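Local coordinates for protein proline dehydrogenase (PDB 4H6Q) that catalyses the FAD-dependent oxidation of L-proline to (S)-1-pyrroline-5-carboxylate, passing the electrons on to a quinone in the first step of proline breakdown to glutamate, at residues I57-L63 and V277-Y283; I85-H89 and K126-Y130; G92-Y96 and Y130-I134; S169-L175 and N212-L216; R178-D182 and Q219-N225. Where two conformers were deposited one is given. Residues are numbered along the deposited sequence.

Overall arrangement
All five contacts belong to one (beta/alpha)8 barrel. Contact 1 pairs strand 58-63 with strand 277-283, first and last in chain order, and so encloses the other four within the loop it closes. Contacts 2 and 3, centres 5 Å apart, share Tyr130 and join helix 71-90 to helix 115-129, and then the chain leading into strand 96-99 to that leading into strand 133-136. Contact 3 touches contact 1 through Leu61 and Tyr96. Contacts 4 and 5, centres 12 Å apart, both pair helix 174-180 with helix 206-222; contact 4 lies across the barrel from contact 2, centres 32 Å apart. In contact 1, Tyr280 meets both TFB and FAD; the others are packing of the barrel shell.

Contact 1 of 5, residues I57-L63 and V277-Y283; sequences IAGNLDL and VRVYLPY. With TFB (tetrahydrofuran-2-carboxylic acid), chain D.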
# COMPACT_ATOMS: atom_id res chain seq x y z
N ILE A 57 -4.38 7.96 14.32
CA ILE A 57 -3.75 7.18 13.24
C ILE A 57 -4.62 7.30 12.00
O ILE A 57 -5.84 7.18 12.07
CB ILE A 57 -3.60 5.72 13.69
CG1 ILE A 57 -2.69 5.64 14.94
CG2 ILE A 57 -3.04 4.85 12.54
CD1 ILE A 57 -2.83 4.30 15.67
N ALA A 58 -3.98 7.55 10.85
CA ALA A 58 -4.68 7.66 9.58
C ALA A 58 -4.90 6.28 8.94
O ALA A 58 -4.24 5.27 9.32
CB ALA A 58 -3.88 8.58 8.62
N GLY A 59 -5.84 6.19 7.98
CA GLY A 59 -6.11 4.92 7.31
C GLY A 59 -5.71 4.95 5.83
O GLY A 59 -5.66 6.00 5.16
N ASN A 60 -5.45 3.76 5.32
CA ASN A 60 -5.09 3.55 3.92
C ASN A 60 -5.91 2.32 3.50
O ASN A 60 -5.54 1.16 3.82
CB ASN A 60 -3.57 3.29 3.83
CG ASN A 60 -3.11 2.83 2.50
OD1 ASN A 60 -3.85 2.84 1.50
ND2 ASN A 60 -1.84 2.39 2.46
N LEU A 61 -7.06 2.54 2.85
CA LEU A 61 -8.05 1.47 2.59
C LEU A 61 -7.61 0.60 1.41
O LEU A 61 -7.11 1.10 0.40
CB LEU A 61 -9.42 2.08 2.31
CG LEU A 61 -10.12 2.62 3.56
CD1 LEU A 61 -11.11 3.72 3.16
CD2 LEU A 61 -10.78 1.46 4.27
N ASP A 62 -7.90 -0.70 1.50
CA ASP A 62 -7.66 -1.59 0.38
C ASP A 62 -8.75 -2.63 0.28
O ASP A 62 -9.02 -3.32 1.27
CB ASP A 62 -6.28 -2.23 0.53
CG ASP A 62 -6.01 -3.33 -0.47
OD1 ASP A 62 -5.78 -3.05 -1.71
OD2 ASP A 62 -6.03 -4.48 -0.06
N LEU A 63 -9.37 -2.75 -0.89
CA LEU A 63 -10.28 -3.86 -1.18
C LEU A 63 -9.45 -5.05 -1.59
O LEU A 63 -8.65 -4.97 -2.53
CB LEU A 63 -11.24 -3.48 -2.31
CG LEU A 63 -12.16 -4.60 -2.82
CD1 LEU A 63 -13.12 -5.11 -1.72
CD2 LEU A 63 -12.98 -4.09 -4.00
N VAL A 277 1.39 8.41 11.31
CA VAL A 277 1.26 6.97 11.16
C VAL A 277 0.01 6.71 10.33
O VAL A 277 -1.06 7.27 10.60
CB VAL A 277 1.11 6.24 12.51
CG1 VAL A 277 1.00 4.71 12.31
CG2 VAL A 277 2.24 6.59 13.47
N ARG A 278 0.10 5.85 9.31
CA ARG A 278 -1.06 5.49 8.49
C ARG A 278 -1.08 3.98 8.32
O ARG A 278 -0.11 3.39 7.85
CB ARG A 278 -0.98 6.18 7.12
CG ARG A 278 -2.25 5.95 6.30
CD ARG A 278 -2.13 6.58 4.91
NE ARG A 278 -1.94 8.05 4.90
CZ ARG A 278 -2.94 8.94 4.90
NH1 ARG A 278 -4.22 8.57 5.02
NH2 ARG A 278 -2.63 10.22 4.73
N VAL A 279 -2.21 3.37 8.68
CA VAL A 279 -2.31 1.93 8.70
C VAL A 279 -3.02 1.42 7.46
O VAL A 279 -4.09 1.92 7.06
CB VAL A 279 -3.06 1.46 9.98
CG1 VAL A 279 -3.54 0.01 9.90
CG2 VAL A 279 -2.14 1.65 11.18
N TYR A 280 -2.41 0.38 6.82
CA TYR A 280 -2.98 -0.29 5.66
C TYR A 280 -4.13 -1.16 6.16
O TYR A 280 -3.92 -2.08 6.97
CB TYR A 280 -1.85 -1.10 4.99
CG TYR A 280 -2.16 -1.63 3.61
CD1 TYR A 280 -1.56 -1.06 2.46
CD2 TYR A 280 -2.99 -2.77 3.42
CE1 TYR A 280 -1.83 -1.52 1.19
CE2 TYR A 280 -3.27 -3.25 2.13
CZ TYR A 280 -2.70 -2.60 1.03
OH TYR A 280 -3.01 -3.13 -0.18
N LEU A 281 -5.33 -0.86 5.66
CA LEU A 281 -6.59 -1.34 6.23
C LEU A 281 -7.36 -2.10 5.17
O LEU A 281 -8.07 -1.55 4.36
CB LEU A 281 -7.41 -0.17 6.77
CG LEU A 281 -8.56 -0.50 7.73
CD1 LEU A 281 -9.75 -1.21 7.10
CD2 LEU A 281 -8.03 -1.20 8.93
N PRO A 282 -7.16 -3.45 5.12
CA PRO A 282 -7.77 -4.26 4.05
C PRO A 282 -9.12 -4.82 4.46
O PRO A 282 -9.36 -5.08 5.66
CB PRO A 282 -6.75 -5.36 3.86
CG PRO A 282 -6.15 -5.55 5.23
CD PRO A 282 -6.27 -4.25 5.99
N TYR A 283 -10.01 -5.03 3.49
CA TYR A 283 -11.29 -5.62 3.79
C TYR A 283 -11.77 -6.34 2.52
O TYR A 283 -11.26 -6.14 1.42
CB TYR A 283 -12.33 -4.55 4.21
CG TYR A 283 -12.79 -3.73 3.00
CD1 TYR A 283 -14.01 -4.02 2.34
CD2 TYR A 283 -11.96 -2.70 2.48
CE1 TYR A 283 -14.38 -3.32 1.20
CE2 TYR A 283 -12.34 -1.99 1.33
CZ TYR A 283 -13.53 -2.32 0.68
OH TYR A 283 -13.86 -1.64 -0.45
OA TFB D . 0.95 -5.35 -0.36
CA TFB D . 1.22 -6.31 0.65
C TFB D . 0.35 -7.54 0.47
OB TFB D . 0.64 -8.58 1.11
CB TFB D . 0.90 -5.67 1.94
CG TFB D . -0.04 -4.61 1.58
CD TFB D . 0.17 -4.28 0.15
OXT TFB D . -0.66 -7.55 -0.32
O HOH W 1 -0.49 2.30 5.02
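Six backbone hydrogen bonds zip the strands in parallel register, from Ala58 N to Val277 O (2.9 Å) through Leu281 N to Asn60 O (2.7 Å) to Tyr283 N to Asp62 O (3.0 Å). Arg278 adds a side-chain bond, NH1 to Gly59 O at 2.9 Å, while its NE is salt-bridged to Glu255. Water 1 links Asn60 ND2 (2.9 Å) to Arg278 O (3.1 Å); Asn60 OD1 is held by Ser98. Asn60, Asp62, Arg278 and Tyr280 share one face. There the Tyr280 hydroxyl hydrogen-bonds to Asp137, probably an active-site residue, and TFB lies over one ring face, Tyr280 CZ 3.4 Å from TFB CG. Tyr280, probably critical for catalysis, thus carries this face into the TFB site and also touches FAD. The other face is apolar: Leu61 CD2 meets Leu281 CD1 at 4.0 Å, and Leu63 CD1 meets Tyr283 CE1 at 3.6 Å. Pairing first and last strands closes the (beta/alpha)8 barrel. Strands 96-99 and 254-259 flank the pair, and helices 42-54 and 71-90 pack on Leu61 and Tyr283.

Contact 2 of 5, residues I85-H89 and K126-Y130; sequences IEAAH and KAKEY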
# COMPACT_ATOMS: atom_id res chain seq x y z
N ILE A 85 -14.56 4.53 -2.30
CA ILE A 85 -14.17 5.95 -2.24
C ILE A 85 -15.40 6.82 -1.96
O ILE A 85 -15.33 7.77 -1.15
CB ILE A 85 -13.48 6.36 -3.57
CG1 ILE A 85 -12.13 5.67 -3.69
CG2 ILE A 85 -13.36 7.86 -3.70
CD1 ILE A 85 -11.57 5.68 -5.14
N GLU A 86 -16.53 6.55 -2.61
CA GLU A 86 -17.76 7.31 -2.33
C GLU A 86 -18.18 7.17 -0.88
O GLU A 86 -18.55 8.15 -0.23
CB GLU A 86 -18.92 6.86 -3.25
CG GLU A 86 -18.70 7.13 -4.74
CD GLU A 86 -18.88 8.54 -5.18
OE1 GLU A 86 -18.97 9.46 -4.33
OE2 GLU A 86 -18.96 8.75 -6.42
N ALA A 87 -18.11 5.95 -0.34
CA ALA A 87 -18.54 5.72 1.03
C ALA A 87 -17.60 6.38 2.03
O ALA A 87 -18.06 6.95 3.04
CB ALA A 87 -18.65 4.18 1.30
N ALA A 88 -16.29 6.31 1.78
CA ALA A 88 -15.34 7.02 2.65
C ALA A 88 -15.61 8.51 2.69
O ALA A 88 -15.77 9.11 3.76
CB ALA A 88 -13.90 6.74 2.19
N HIS A 89 -15.74 9.10 1.51
CA HIS A 89 -16.04 10.53 1.41
C HIS A 89 -17.33 10.88 2.15
O HIS A 89 -17.39 11.91 2.85
CB HIS A 89 -16.08 10.93 -0.07
CG HIS A 89 -16.54 12.34 -0.31
ND1 HIS A 89 -15.82 13.44 0.13
CD2 HIS A 89 -17.64 12.84 -0.93
CE1 HIS A 89 -16.47 14.56 -0.20
NE2 HIS A 89 -17.58 14.22 -0.84
N LYS A 126 -11.82 9.86 -9.29
CA LYS A 126 -12.82 9.92 -8.24
C LYS A 126 -12.17 10.31 -6.91
O LYS A 126 -12.69 11.21 -6.18
CB LYS A 126 -13.62 8.60 -8.14
CG LYS A 126 -14.75 8.62 -7.14
CD LYS A 126 -15.76 9.72 -7.34
CE LYS A 126 -16.57 9.51 -8.59
NZ LYS A 126 -17.75 10.38 -8.52
N ALA A 127 -11.06 9.68 -6.55
CA ALA A 127 -10.38 10.03 -5.30
C ALA A 127 -9.96 11.50 -5.36
O ALA A 127 -10.17 12.24 -4.38
CB ALA A 127 -9.17 9.13 -5.05
N LYS A 128 -9.42 11.96 -6.50
CA LYS A 128 -8.97 13.36 -6.61
C LYS A 128 -10.12 14.36 -6.49
O LYS A 128 -9.96 15.45 -5.91
CB LYS A 128 -8.26 13.57 -7.94
CG LYS A 128 -7.76 15.01 -8.17
CD LYS A 128 -6.87 15.15 -9.38
CE LYS A 128 -6.52 16.60 -9.60
NZ LYS A 128 -5.55 16.72 -10.75
N GLU A 129 -11.31 14.02 -6.98
CA GLU A 129 -12.47 14.91 -6.82
C GLU A 129 -12.69 15.25 -5.35
O GLU A 129 -13.20 16.35 -4.99
CB GLU A 129 -13.71 14.21 -7.35
CG GLU A 129 -14.94 15.06 -7.37
CD GLU A 129 -16.15 14.32 -7.89
OE1 GLU A 129 -17.27 14.87 -7.73
OE2 GLU A 129 -15.97 13.20 -8.46
N TYR A 130 -12.36 14.29 -4.50
CA TYR A 130 -12.62 14.44 -3.08
C TYR A 130 -11.34 14.75 -2.32
O TYR A 130 -11.26 14.54 -1.11
CB TYR A 130 -13.30 13.17 -2.52
CG TYR A 130 -14.62 12.82 -3.19
CD1 TYR A 130 -15.52 13.82 -3.62
CD2 TYR A 130 -14.99 11.48 -3.40
CE1 TYR A 130 -16.70 13.49 -4.20
CE2 TYR A 130 -16.19 11.16 -3.99
CZ TYR A 130 -17.05 12.16 -4.40
OH TYR A 130 -18.25 11.85 -4.97
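His89 lays its imidazole over one face of the Tyr130 ring in a face-to-face stack, centroids 3.6 Å apart and planes at 4°, with His89 CD2 3.5 Å from Tyr130 CE1. The contact joins two successive outer helices of the (beta/alpha)8 barrel, 71-90 and 115-129, near their C-terminal ends. One helical turn before His89, Ile85 points toward the other segment and packs against the ring edge of Tyr130 and on Ala127, its CG2 4.0 Å from Tyr130 CD2 and its CD1 4.2 Å from Ala127 CB. Pro95, in the loop ahead of strand 96-99, packs on both Ile85 and Tyr130. The m rotamers of Glu86 at chi1 and chi2 bring its carboxylate across to two partners, while Lys126 also has a salt bridge to Glu129 of its own helix, whose hydrogen bond is weak, so that the three charges form a network. Glu86 OE1 accepts the Tyr130 OH hydrogen bond at 2.6 Å, and Glu86 OE2 meets Lys126 NZ in a salt bridge of 2.9 Å.

Contact 3 of 5, residues G92-Y96 and Y130-I134; sequences GIKPY and YGGFI
Tyr96 and Phe133 both take t rotamers at chi1 (-172° and -178°), with chi2 of 118° and 87°, sending their rings off the same face of a parallel strand pair. The rings meet obliquely, centroids 4.7 Å apart and planes at 34°, with Phe133 CD2 over a tyrosine ring face, 3.4 Å from Tyr96 CE1. Their bridge has a CA-CA distance of 4.8 Å. Phe133 N donates to Pro95 O (2.8 Å); Tyr96 CA lies 3.3 Å from Phe133 O.

The second segment leaves helix 115-129 by a Schellman motif with Gly131 at C-prime (phi 74°). Gly132 follows extended at -89/-167, its CA 3.0 Å from Pro95 O, where a CB would clash. Gly92 (84/21) ends helix 71-90 in the same way. Pro95 CG rests 3.9 Å from Tyr130 CB (chi1 m), and Lys94, t at chi1 and chi2 but bent at chi3 (-149°) and chi4 (93°), brings CE to 3.1 Å from Gly131 O.

Two successive alpha-to-beta connections, each with its Schellman motif, thus deliver neighbouring strands 96-99 and 133-136 of the (beta/alpha)8 barrel. One backbone hydrogen bond fixes the register; the rest is nonpolar and aromatic packing, with Tyr96 and Phe133 on one face.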
# COMPACT_ATOMS: atom_id res chain seq x y z
N GLY A 92 -16.97 11.32 5.77
CA GLY A 92 -16.02 12.34 6.18
C GLY A 92 -14.58 11.88 6.26
O GLY A 92 -13.77 12.49 6.97
N ILE A 93 -14.26 10.80 5.57
CA ILE A 93 -12.88 10.32 5.51
C ILE A 93 -12.29 10.72 4.16
O ILE A 93 -12.88 10.42 3.12
CB ILE A 93 -12.85 8.80 5.65
CG1 ILE A 93 -13.42 8.37 7.02
CG2 ILE A 93 -11.42 8.27 5.48
CD1 ILE A 93 -13.72 6.91 7.14
N LYS A 94 -11.16 11.42 4.15
CA LYS A 94 -10.47 11.75 2.91
C LYS A 94 -10.03 10.42 2.28
O LYS A 94 -9.33 9.64 2.89
CB LYS A 94 -9.25 12.65 3.19
CG LYS A 94 -8.76 13.47 2.01
CD LYS A 94 -7.55 14.40 2.44
CE LYS A 94 -7.51 15.67 1.66
NZ LYS A 94 -8.26 16.72 2.41
N PRO A 95 -10.44 10.16 1.03
CA PRO A 95 -10.07 8.86 0.44
C PRO A 95 -8.56 8.72 0.26
O PRO A 95 -7.82 9.61 -0.28
CB PRO A 95 -10.83 8.86 -0.90
CG PRO A 95 -11.84 9.94 -0.80
CD PRO A 95 -11.29 10.95 0.14
N TYR A 96 -8.04 7.69 0.89
CA TYR A 96 -6.65 7.26 0.66
C TYR A 96 -6.77 5.76 0.49
O TYR A 96 -7.15 5.07 1.44
CB TYR A 96 -5.78 7.63 1.86
CG TYR A 96 -4.31 7.42 1.67
CD1 TYR A 96 -3.44 8.52 1.73
CD2 TYR A 96 -3.76 6.14 1.41
CE1 TYR A 96 -2.04 8.36 1.62
CE2 TYR A 96 -2.36 5.98 1.23
CZ TYR A 96 -1.52 7.08 1.36
OH TYR A 96 -0.15 6.89 1.26
N TYR A 130 -12.36 14.29 -4.50
CA TYR A 130 -12.62 14.44 -3.08
C TYR A 130 -11.34 14.75 -2.32
O TYR A 130 -11.26 14.54 -1.11
CB TYR A 130 -13.30 13.17 -2.52
CG TYR A 130 -14.62 12.82 -3.19
CD1 TYR A 130 -15.52 13.82 -3.62
CD2 TYR A 130 -14.99 11.48 -3.40
CE1 TYR A 130 -16.70 13.49 -4.20
CE2 TYR A 130 -16.19 11.16 -3.99
CZ TYR A 130 -17.05 12.16 -4.40
OH TYR A 130 -18.25 11.85 -4.97
N GLY A 131 -10.33 15.22 -3.06
CA GLY A 131 -9.06 15.64 -2.47
C GLY A 131 -8.20 14.48 -2.00
O GLY A 131 -7.27 14.66 -1.21
N GLY A 132 -8.52 13.28 -2.48
CA GLY A 132 -7.87 12.05 -2.04
C GLY A 132 -6.63 11.61 -2.79
O GLY A 132 -6.01 12.38 -3.59
N PHE A 133 -6.24 10.35 -2.53
CA PHE A 133 -4.96 9.82 -2.95
C PHE A 133 -5.07 8.33 -3.24
O PHE A 133 -5.72 7.60 -2.44
CB PHE A 133 -3.92 10.07 -1.84
CG PHE A 133 -2.52 9.61 -2.18
CD1 PHE A 133 -1.64 10.46 -2.85
CD2 PHE A 133 -2.09 8.34 -1.80
CE1 PHE A 133 -0.32 10.03 -3.12
CE2 PHE A 133 -0.81 7.92 -2.07
CZ PHE A 133 0.07 8.76 -2.73
N ILE A 134 -4.39 7.87 -4.30
CA ILE A 134 -4.33 6.43 -4.60
C ILE A 134 -2.89 6.00 -4.63
O ILE A 134 -2.07 6.64 -5.31
CB ILE A 134 -4.93 6.16 -6.01
CG1 ILE A 134 -6.42 6.59 -6.11
CG2 ILE A 134 -4.76 4.69 -6.41
CD1 ILE A 134 -7.35 5.91 -5.03

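Contact 4 of 5, residues S169-L175 and N212-L216; sequences SYLYRSL and NYRRL
From Ser169 and Tyr170, both near-helical (-71/-16, -75/-13), the chain extends at Leu171 (-89/135) and passes through a type I beta turn, Leu171 to Ser174, into helix 174-180, while residues 212-216 are helix within 206-222. Nearest CA pairs are Ser169-Tyr213 (4.8 Å) and Leu175-Leu216 (6.2 Å). Asn212 (chi1 t, -158°) points toward the other segment and donates ND2 to Ser169 O at 2.9 Å. ND2 also donates to water 2 (2.9 Å), which bonds to Leu171 O (3.0 Å) and Leu175 N (2.9 Å), tying turn and helix start to Asn212. Asn212 OD1 accepts from Arg215 NE (3.1 Å) and NH2 (2.9 Å). Ser169 (chi1 p) sets CB 3.4 Å from Tyr213 N. Farther along, Leu175 and Leu216, both m,t, meet CD2 to CD2 at 3.7 Å. In this (beta/alpha)8 barrel the loop from strand 163-168 into helix 174-180, with that helix's first turn, packs on helix 206-222, and Ser169 directly follows FAD-binding Gln168. Leu216 and Tyr213 pack on Met190 of strand 188-191; Tyr213 and Arg214 reach helix 234-246.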
# COMPACT_ATOMS: atom_id res chain seq x y z
N SER A 169 12.63 -2.96 -1.23
CA SER A 169 14.09 -2.92 -0.98
C SER A 169 14.78 -4.24 -1.27
O SER A 169 16.02 -4.28 -1.37
CB SER A 169 14.41 -2.50 0.45
OG SER A 169 14.19 -3.57 1.40
N TYR A 170 14.05 -5.34 -1.40
CA TYR A 170 14.73 -6.60 -1.72
C TYR A 170 15.18 -6.69 -3.16
O TYR A 170 16.01 -7.56 -3.49
CB TYR A 170 13.96 -7.85 -1.25
CG TYR A 170 12.63 -8.22 -1.91
CD1 TYR A 170 11.91 -9.33 -1.42
CD2 TYR A 170 12.03 -7.48 -2.94
CE1 TYR A 170 10.67 -9.73 -1.96
CE2 TYR A 170 10.78 -7.85 -3.48
CZ TYR A 170 10.10 -8.96 -2.97
OH TYR A 170 8.87 -9.31 -3.50
N LEU A 171 14.71 -5.81 -4.04
CA LEU A 171 15.10 -5.90 -5.47
C LEU A 171 16.37 -5.10 -5.77
O LEU A 171 16.50 -3.94 -5.38
CB LEU A 171 13.99 -5.38 -6.40
CG LEU A 171 12.64 -6.10 -6.39
CD1 LEU A 171 11.76 -5.59 -7.54
CD2 LEU A 171 12.78 -7.61 -6.47
N TYR A 172 17.30 -5.71 -6.53
CA TYR A 172 18.49 -5.00 -6.95
C TYR A 172 18.18 -3.74 -7.75
O TYR A 172 18.97 -2.80 -7.69
CB TYR A 172 19.35 -5.90 -7.85
CG TYR A 172 19.72 -7.23 -7.23
CD1 TYR A 172 20.50 -7.31 -6.08
CD2 TYR A 172 19.37 -8.42 -7.86
CE1 TYR A 172 20.87 -8.56 -5.55
CE2 TYR A 172 19.73 -9.64 -7.33
CZ TYR A 172 20.49 -9.71 -6.19
OH TYR A 172 20.86 -10.95 -5.66
N ARG A 173 17.06 -3.73 -8.48
CA ARG A 173 16.76 -2.61 -9.40
C ARG A 173 16.18 -1.37 -8.70
O ARG A 173 16.06 -0.30 -9.32
CB ARG A 173 15.75 -3.06 -10.45
CG ARG A 173 14.41 -3.61 -9.86
CD ARG A 173 13.39 -3.89 -10.98
NE ARG A 173 13.09 -2.65 -11.73
CZ ARG A 173 12.54 -2.63 -12.94
NH1 ARG A 173 12.21 -3.77 -13.57
NH2 ARG A 173 12.32 -1.47 -13.53
N SER A 174 15.78 -1.52 -7.43
CA SER A 174 14.95 -0.49 -6.81
C SER A 174 15.62 0.89 -6.62
O SER A 174 14.97 1.92 -6.81
CB SER A 174 14.38 -0.98 -5.47
OG SER A 174 13.42 -2.01 -5.74
N LEU A 175 16.91 0.92 -6.23
CA LEU A 175 17.57 2.21 -6.07
C LEU A 175 17.60 3.00 -7.38
O LEU A 175 17.38 4.22 -7.39
CB LEU A 175 18.99 2.06 -5.51
CG LEU A 175 19.09 1.92 -3.98
CD1 LEU A 175 20.55 1.82 -3.62
CD2 LEU A 175 18.47 3.08 -3.20
N ASN A 212 19.44 -1.97 2.18
CA ASN A 212 18.92 -1.34 0.97
C ASN A 212 17.64 -0.57 1.30
O ASN A 212 17.36 0.46 0.68
CB ASN A 212 18.66 -2.38 -0.14
CG ASN A 212 18.64 -1.76 -1.50
OD1 ASN A 212 19.55 -0.99 -1.85
ND2 ASN A 212 17.64 -2.09 -2.32
N TYR A 213 16.88 -1.06 2.29
CA TYR A 213 15.71 -0.35 2.78
C TYR A 213 16.08 1.04 3.28
O TYR A 213 15.45 2.07 2.90
CB TYR A 213 15.00 -1.18 3.86
CG TYR A 213 13.66 -0.61 4.27
CD1 TYR A 213 12.48 -1.10 3.72
CD2 TYR A 213 13.57 0.47 5.19
CE1 TYR A 213 11.23 -0.57 4.08
CE2 TYR A 213 12.35 0.99 5.54
CZ TYR A 213 11.20 0.49 4.98
OH TYR A 213 9.99 1.07 5.31
N ARG A 214 17.10 1.10 4.13
CA ARG A 214 17.59 2.40 4.59
C ARG A 214 18.02 3.30 3.44
O ARG A 214 17.68 4.48 3.45
CB ARG A 214 18.72 2.21 5.60
CG ARG A 214 18.29 1.55 6.88
CD ARG A 214 19.52 1.24 7.74
NE ARG A 214 19.20 0.84 9.10
CZ ARG A 214 18.82 -0.37 9.46
NH1 ARG A 214 18.72 -1.34 8.54
NH2 ARG A 214 18.58 -0.62 10.76
N ARG A 215 18.77 2.78 2.47
CA ARG A 215 19.22 3.61 1.34
C ARG A 215 18.01 4.19 0.61
O ARG A 215 18.02 5.37 0.24
CB ARG A 215 20.13 2.81 0.37
CG ARG A 215 21.44 2.37 0.98
CD ARG A 215 22.39 1.81 -0.09
NE ARG A 215 21.96 0.49 -0.53
CZ ARG A 215 22.58 -0.65 -0.22
NH1 ARG A 215 23.69 -0.62 0.53
NH2 ARG A 215 22.12 -1.81 -0.66
N LEU A 216 16.96 3.39 0.39
CA LEU A 216 15.80 3.90 -0.33
C LEU A 216 15.13 5.06 0.44
O LEU A 216 14.79 6.09 -0.15
CB LEU A 216 14.76 2.78 -0.55
CG LEU A 216 15.05 1.88 -1.75
CD1 LEU A 216 14.15 0.66 -1.64
CD2 LEU A 216 14.79 2.63 -3.08
O HOH W 2 18.14 -1.50 -5.08

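Contact 5 of 5, residues R178-D182 and Q219-N225; sequences RASLD and QHLKAGN
This is a polar, water-assisted contact between the C-terminal ends of two neighbouring outer helices of the (beta/alpha)8 barrel, 174-180 and 206-222. The backbones stay apart, nearest CA pairs being Arg178-His220 at 7.6 Å and Asp182-Ala223 at 7.5 Å, so side chains and two waters span the gap. Residues 178-180 are helical; the chain turns at Leu181 (-96/-4) into Asp182. The second helix ends in a Schellman motif at Gly224 (82/19), with Asn225 N bonded back to His220 O (3.1 Å).

Arg178 (chi1 -166°, chi2 -147°, chi3 66°) curls so that its guanidinium is held by Asp182 in a salt bridge, NH1 to OD1 at 2.8 Å and NH2 to OD2 at 3.0 Å. NH1 also donates to His220 ND1 (3.0 Å), near the imidazole plane, and Gln219 CB sits over one guanidinium face, 3.5 Å from Arg178 NE. Water 3 joins Arg178 NH2 to Gln219 OE1, at 2.8 Å from each. Asn225 ND2 bonds weakly to Asp182 OD1 (2.9 Å), and water 4 links Asp182 O (2.9 Å) to Asn225 OD1 (3.1 Å).

Inward, His220 NE2 bonds to Pro186 and the ring packs on Ile188 and Met190 of strand 188-191, while Leu221 faces helix 234-246.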
# COMPACT_ATOMS: atom_id res chain seq x y z
N ARG A 178 14.19 4.36 -8.13
CA ARG A 178 13.84 5.50 -7.32
C ARG A 178 14.45 6.77 -7.90
O ARG A 178 13.79 7.81 -8.05
CB ARG A 178 14.30 5.30 -5.88
CG ARG A 178 13.65 6.32 -4.91
CD ARG A 178 14.62 6.71 -3.71
NE ARG A 178 15.75 7.45 -4.31
CZ ARG A 178 15.70 8.69 -4.80
NH1 ARG A 178 14.60 9.44 -4.64
NH2 ARG A 178 16.77 9.17 -5.43
N ALA A 179 15.72 6.68 -8.25
CA ALA A 179 16.38 7.83 -8.87
C ALA A 179 15.74 8.22 -10.19
O ALA A 179 15.64 9.43 -10.48
CB ALA A 179 17.89 7.52 -9.07
N SER A 180 15.28 7.24 -10.97
CA SER A 180 14.69 7.53 -12.28
C SER A 180 13.39 8.31 -12.17
O SER A 180 12.96 8.97 -13.12
CB SER A 180 14.45 6.24 -13.09
OG SER A 180 13.25 5.58 -12.62
N LEU A 181 12.78 8.27 -10.99
CA LEU A 181 11.48 8.88 -10.77
C LEU A 181 11.57 10.28 -10.17
O LEU A 181 10.52 10.95 -9.99
CB LEU A 181 10.60 7.98 -9.87
CG LEU A 181 10.18 6.65 -10.52
CD1 LEU A 181 9.64 5.73 -9.44
CD2 LEU A 181 9.14 6.88 -11.61
N ASP A 182 12.78 10.75 -9.85
CA ASP A 182 12.91 12.00 -9.08
C ASP A 182 12.30 13.23 -9.74
O ASP A 182 11.86 14.16 -9.04
CB ASP A 182 14.36 12.31 -8.70
CG ASP A 182 14.80 11.67 -7.38
OD1 ASP A 182 13.96 11.41 -6.51
OD2 ASP A 182 16.02 11.47 -7.17
N GLN A 219 17.53 8.20 0.70
CA GLN A 219 17.69 8.91 -0.58
C GLN A 219 16.40 9.65 -0.96
O GLN A 219 16.44 10.75 -1.52
CB GLN A 219 18.09 7.94 -1.71
CG GLN A 219 19.54 7.45 -1.64
CD GLN A 219 20.52 8.59 -1.74
OE1 GLN A 219 20.54 9.33 -2.73
NE2 GLN A 219 21.34 8.75 -0.70
N HIS A 220 15.25 9.04 -0.67
CA HIS A 220 13.99 9.68 -0.99
C HIS A 220 13.80 10.95 -0.13
O HIS A 220 13.38 12.01 -0.64
CB HIS A 220 12.78 8.74 -0.83
CG HIS A 220 11.71 9.01 -1.85
ND1 HIS A 220 11.99 9.03 -3.21
CD2 HIS A 220 10.37 9.22 -1.72
CE1 HIS A 220 10.85 9.24 -3.87
NE2 HIS A 220 9.86 9.34 -2.99
N LEU A 221 14.13 10.84 1.16
CA LEU A 221 14.03 11.99 2.05
C LEU A 221 15.01 13.10 1.66
O LEU A 221 14.68 14.30 1.69
CB LEU A 221 14.29 11.57 3.49
CG LEU A 221 13.19 10.71 4.12
CD1 LEU A 221 13.69 10.19 5.46
CD2 LEU A 221 11.88 11.51 4.30
N LYS A 222 16.23 12.73 1.27
CA LYS A 222 17.21 13.76 0.91
C LYS A 222 16.76 14.47 -0.36
O LYS A 222 17.09 15.67 -0.57
CB LYS A 222 18.61 13.15 0.70
CG LYS A 222 19.34 12.78 1.99
CD LYS A 222 20.71 12.14 1.65
CE LYS A 222 21.27 11.41 2.84
NZ LYS A 222 22.68 11.01 2.66
N ALA A 223 16.05 13.73 -1.23
CA ALA A 223 15.54 14.29 -2.48
C ALA A 223 14.35 15.20 -2.24
O ALA A 223 13.87 15.88 -3.16
CB ALA A 223 15.18 13.15 -3.48
N GLY A 224 13.84 15.22 -1.00
CA GLY A 224 12.73 16.11 -0.69
C GLY A 224 11.37 15.55 -1.11
O GLY A 224 10.37 16.30 -1.20
N ASN A 225 11.29 14.23 -1.33
CA ASN A 225 10.02 13.64 -1.75
C ASN A 225 9.29 13.01 -0.59
O ASN A 225 9.93 12.54 0.36
CB ASN A 225 10.34 12.55 -2.79
CG ASN A 225 11.04 13.09 -3.99
OD1 ASN A 225 10.71 14.17 -4.47
ND2 ASN A 225 12.03 12.35 -4.49
O HOH W 3 19.59 8.85 -5.37
O HOH W 4 12.97 14.88 -6.45